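PDB 7C7D: alpha-1,3-glucanase from Streptomyces thermodiastaticus, which hydrolyses alpha-1,3-glucan, as a thermostable glycosidase of family GH87. Local coordinates for residues A[57-65]-A[190-198]. Sequence-based numbering, arbitrary orientation.
With CA (calcium ion), chain C.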
loop_
_atom_site.group_PDB
_atom_site.type_symbol
_atom_site.label_atom_id
_atom_site.label_comp_id
_atom_site.label_asym_id
_atom_site.label_seq_id
_atom_site.Cartn_x
_atom_site.Cartn_y
_atom_site.Cartn_z
ATOM N N LEU A 57 -14.440 -3.413 -1.030
ATOM C CA LEU A 57 -14.128 -2.902 -2.349
ATOM C C LEU A 57 -15.147 -3.379 -3.373
ATOM O O LEU A 57 -15.573 -4.536 -3.330
ATOM C CB LEU A 57 -12.743 -3.382 -2.795
ATOM C CG LEU A 57 -11.576 -2.911 -1.929
ATOM C CD1 LEU A 57 -10.351 -3.796 -2.125
ATOM C CD2 LEU A 57 -11.236 -1.453 -2.232
ATOM N N PRO A 58 -15.526 -2.521 -4.317
ATOM C CA PRO A 58 -16.495 -2.910 -5.349
ATOM C C PRO A 58 -15.844 -3.635 -6.516
ATOM O O PRO A 58 -16.344 -3.564 -7.642
ATOM C CB PRO A 58 -17.050 -1.555 -5.804
ATOM C CG PRO A 58 -15.846 -0.648 -5.687
ATOM C CD PRO A 58 -15.120 -1.109 -4.443
ATOM N N PHE A 59 -14.719 -4.309 -6.276
ATOM C CA PHE A 59 -14.065 -5.102 -7.308
ATOM C C PHE A 59 -13.564 -6.410 -6.714
ATOM O O PHE A 59 -13.370 -6.535 -5.502
ATOM C CB PHE A 59 -12.935 -4.346 -8.044
ATOM C CG PHE A 59 -11.696 -4.090 -7.217
ATOM C CD1 PHE A 59 -10.699 -5.054 -7.094
ATOM C CD2 PHE A 59 -11.501 -2.857 -6.616
ATOM C CE1 PHE A 59 -9.547 -4.802 -6.359
ATOM C CE2 PHE A 59 -10.349 -2.596 -5.878
ATOM C CZ PHE A 59 -9.373 -3.571 -5.748
ATOM N N THR A 60 -13.341 -7.383 -7.596
ATOM C CA THR A 60 -12.746 -8.659 -7.228
ATOM C C THR A 60 -11.559 -8.924 -8.138
ATOM O O THR A 60 -11.657 -8.755 -9.358
ATOM C CB THR A 60 -13.770 -9.786 -7.341
ATOM O OG1 THR A 60 -14.809 -9.556 -6.390
ATOM C CG2 THR A 60 -13.129 -11.131 -7.052
ATOM N N SER A 61 -10.444 -9.331 -7.543
ATOM C CA SER A 61 -9.231 -9.621 -8.289
ATOM C C SER A 61 -9.178 -11.093 -8.663
ATOM O O SER A 61 -9.607 -11.959 -7.896
ATOM C CB SER A 61 -8.000 -9.261 -7.460
ATOM O OG SER A 61 -8.005 -7.887 -7.123
ATOM N N VAL A 62 -8.651 -11.370 -9.852
ATOM C CA VAL A 62 -8.396 -12.730 -10.310
ATOM C C VAL A 62 -6.936 -12.801 -10.734
ATOM O O VAL A 62 -6.506 -12.054 -11.624
ATOM C CB VAL A 62 -9.314 -13.128 -11.477
ATOM C CG1 VAL A 62 -9.018 -14.563 -11.907
ATOM C CG2 VAL A 62 -10.781 -12.968 -11.083
ATOM N N GLU A 63 -6.171 -13.677 -10.092
ATOM C CA GLU A 63 -4.772 -13.833 -10.452
ATOM C C GLU A 63 -4.668 -14.413 -11.856
ATOM O O GLU A 63 -5.393 -15.342 -12.220
ATOM C CB GLU A 63 -4.068 -14.757 -9.460
ATOM C CG GLU A 63 -4.008 -14.232 -8.031
ATOM C CD GLU A 63 -3.042 -13.072 -7.850
ATOM O OE1 GLU A 63 -3.049 -12.497 -6.744
ATOM O OE2 GLU A 63 -2.282 -12.745 -8.787
ATOM N N ALA A 64 -3.749 -13.870 -12.651
ATOM C CA ALA A 64 -3.595 -14.368 -14.015
ATOM C C ALA A 64 -3.207 -15.839 -14.029
ATOM O O ALA A 64 -3.626 -16.590 -14.920
ATOM C CB ALA A 64 -2.560 -13.527 -14.759
ATOM N N GLU A 65 -2.421 -16.270 -13.044
ATOM C CA GLU A 65 -1.982 -17.652 -12.963
ATOM C C GLU A 65 -3.122 -18.609 -12.639
ATOM O O GLU A 65 -2.936 -19.821 -12.767
ATOM C CB GLU A 65 -0.843 -17.776 -11.943
ATOM C CG GLU A 65 -1.180 -17.258 -10.533
ATOM C CD GLU A 65 -0.846 -15.779 -10.304
ATOM O OE1 GLU A 65 -0.882 -14.982 -11.261
ATOM O OE2 GLU A 65 -0.575 -15.407 -9.141
ATOM N N VAL A 190 1.359 -10.647 -17.361
ATOM C CA VAL A 190 0.119 -10.272 -16.689
ATOM C C VAL A 190 0.102 -10.884 -15.296
ATOM O O VAL A 190 0.259 -12.100 -15.139
ATOM C CB VAL A 190 -1.105 -10.714 -17.509
ATOM C CG1 VAL A 190 -2.390 -10.277 -16.819
ATOM C CG2 VAL A 190 -1.035 -10.133 -18.926
ATOM N N ASP A 191 -0.107 -10.044 -14.284
ATOM C CA ASP A 191 -0.053 -10.491 -12.893
ATOM C C ASP A 191 -1.434 -10.851 -12.345
ATOM O O ASP A 191 -1.642 -11.954 -11.821
ATOM C CB ASP A 191 0.581 -9.375 -12.061
ATOM C CG ASP A 191 0.687 -9.720 -10.594
ATOM O OD1 ASP A 191 0.472 -10.904 -10.224
ATOM O OD2 ASP A 191 1.001 -8.796 -9.806
ATOM N N VAL A 192 -2.375 -9.912 -12.436
ATOM C CA VAL A 192 -3.674 -10.019 -11.782
ATOM C C VAL A 192 -4.583 -9.008 -12.466
ATOM O O VAL A 192 -4.123 -7.967 -12.942
ATOM C CB VAL A 192 -3.546 -9.776 -10.251
ATOM C CG1 VAL A 192 -2.845 -8.452 -9.933
ATOM C CG2 VAL A 192 -4.912 -9.862 -9.556
ATOM N N ALA A 193 -5.870 -9.327 -12.543
ATOM C CA ALA A 193 -6.863 -8.434 -13.120
ATOM C C ALA A 193 -7.973 -8.183 -12.110
ATOM O O ALA A 193 -8.413 -9.107 -11.417
ATOM C CB ALA A 193 -7.455 -9.022 -14.406
ATOM N N ASP A 194 -8.422 -6.932 -12.027
ATOM C CA ASP A 194 -9.490 -6.523 -11.122
ATOM C C ASP A 194 -10.741 -6.234 -11.941
ATOM O O ASP A 194 -10.685 -5.499 -12.935
ATOM C CB ASP A 194 -9.118 -5.254 -10.344
ATOM C CG ASP A 194 -7.768 -5.340 -9.650
ATOM O OD1 ASP A 194 -7.333 -6.441 -9.260
ATOM O OD2 ASP A 194 -7.143 -4.271 -9.486
ATOM N N PHE A 195 -11.873 -6.797 -11.518
ATOM C CA PHE A 195 -13.145 -6.645 -12.212
ATOM C C PHE A 195 -14.066 -5.816 -11.329
ATOM O O PHE A 195 -14.416 -6.246 -10.226
ATOM C CB PHE A 195 -13.734 -8.024 -12.503
ATOM C CG PHE A 195 -12.910 -8.821 -13.468
ATOM C CD1 PHE A 195 -11.834 -9.583 -13.029
ATOM C CD2 PHE A 195 -13.177 -8.768 -14.824
ATOM C CE1 PHE A 195 -11.065 -10.305 -13.924
ATOM C CE2 PHE A 195 -12.406 -9.481 -15.726
ATOM C CZ PHE A 195 -11.348 -10.251 -15.276
ATOM N N GLU A 196 -14.425 -4.620 -11.799
ATOM C CA GLU A 196 -15.103 -3.619 -10.985
ATOM C C GLU A 196 -16.408 -3.186 -11.636
ATOM O O GLU A 196 -16.499 -3.073 -12.865
ATOM C CB GLU A 196 -14.222 -2.374 -10.782
ATOM C CG GLU A 196 -14.813 -1.356 -9.807
ATOM C CD GLU A 196 -13.835 -0.275 -9.388
ATOM O OE1 GLU A 196 -12.627 -0.392 -9.697
ATOM O OE2 GLU A 196 -14.280 0.697 -8.739
ATOM N N GLN A 197 -17.415 -2.930 -10.802
ATOM C CA GLN A 197 -18.648 -2.282 -11.230
ATOM C C GLN A 197 -18.521 -0.795 -10.930
ATOM O O GLN A 197 -18.567 -0.384 -9.764
ATOM C CB GLN A 197 -19.847 -2.870 -10.492
ATOM C CG GLN A 197 -21.170 -2.324 -10.985
ATOM C CD GLN A 197 -21.429 -2.672 -12.438
ATOM O OE1 GLN A 197 -22.017 -1.885 -13.180
ATOM N NE2 GLN A 197 -21.004 -3.861 -12.849
ATOM N N VAL A 198 -18.352 0.005 -11.978
ATOM C CA VAL A 198 -18.221 1.450 -11.856
ATOM C C VAL A 198 -19.557 2.081 -12.213
ATOM O O VAL A 198 -20.143 1.766 -13.255
ATOM C CB VAL A 198 -17.098 1.982 -12.761
ATOM C CG1 VAL A 198 -17.092 3.509 -12.769
ATOM C CG2 VAL A 198 -15.755 1.441 -12.297
HETATM CA CA CA C . -0.289 -13.017 -9.893
#
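Residues 59-63 and 190-196 run antiparallel, their axes 4.5 Å apart at the closest, and Thr60 pairs with Phe195 and Val62 with Ala193 through two backbone hydrogen bonds each. Phe59, Ser61, Asp194 and Glu196 share one face of the sheet. Ser61 OG donates to Asp194 OD1 at 2.7 Å, meeting it from above the carboxylate plane. The serine OG stands beside its own backbone N (chi1 -60°), which turns it to this oxygen. The Phe59 ring lies alongside Asp194, CD1 3.6 Å from Asp194 CB, with ring and carboxylate planes 28° apart. Asp194 OD2 forms a salt bridge with Arg372, and Glu196 OE2 one with Arg346. Both arginines belong to the parallel beta-helix, so this face of the small beta-domain is tied to the pectate lyase-like solenoid. Without the carboxylate of Asp194, as with an alanine here, Ser61 OG and Arg372 would probably lose this shared partner and a gap would open beside the Phe59 ring. On the other face Val62 CG2 approaches Phe195 CE1 at 3.9 Å, and Phe103 of the same domain packs on Val62 and Ala193. Where the strand pair ends, Ala64 N donates a hydrogen bond to Asp191 O, from above the carbonyl plane. The same oxygen binds calcium at 2.6 Å. Asp191 OD1 and Glu63 OE2 each bind the ion at 2.3 Å, and Glu65 grips it with both carboxylate oxygens at 2.5 Å. The Glu63 chain bends at chi2 (-72°), bringing OE2 to the metal. The backbone oxygens of Ser88 and Gln91 complete the site, and the positive ion probably offsets the repulsion among the three carboxylates.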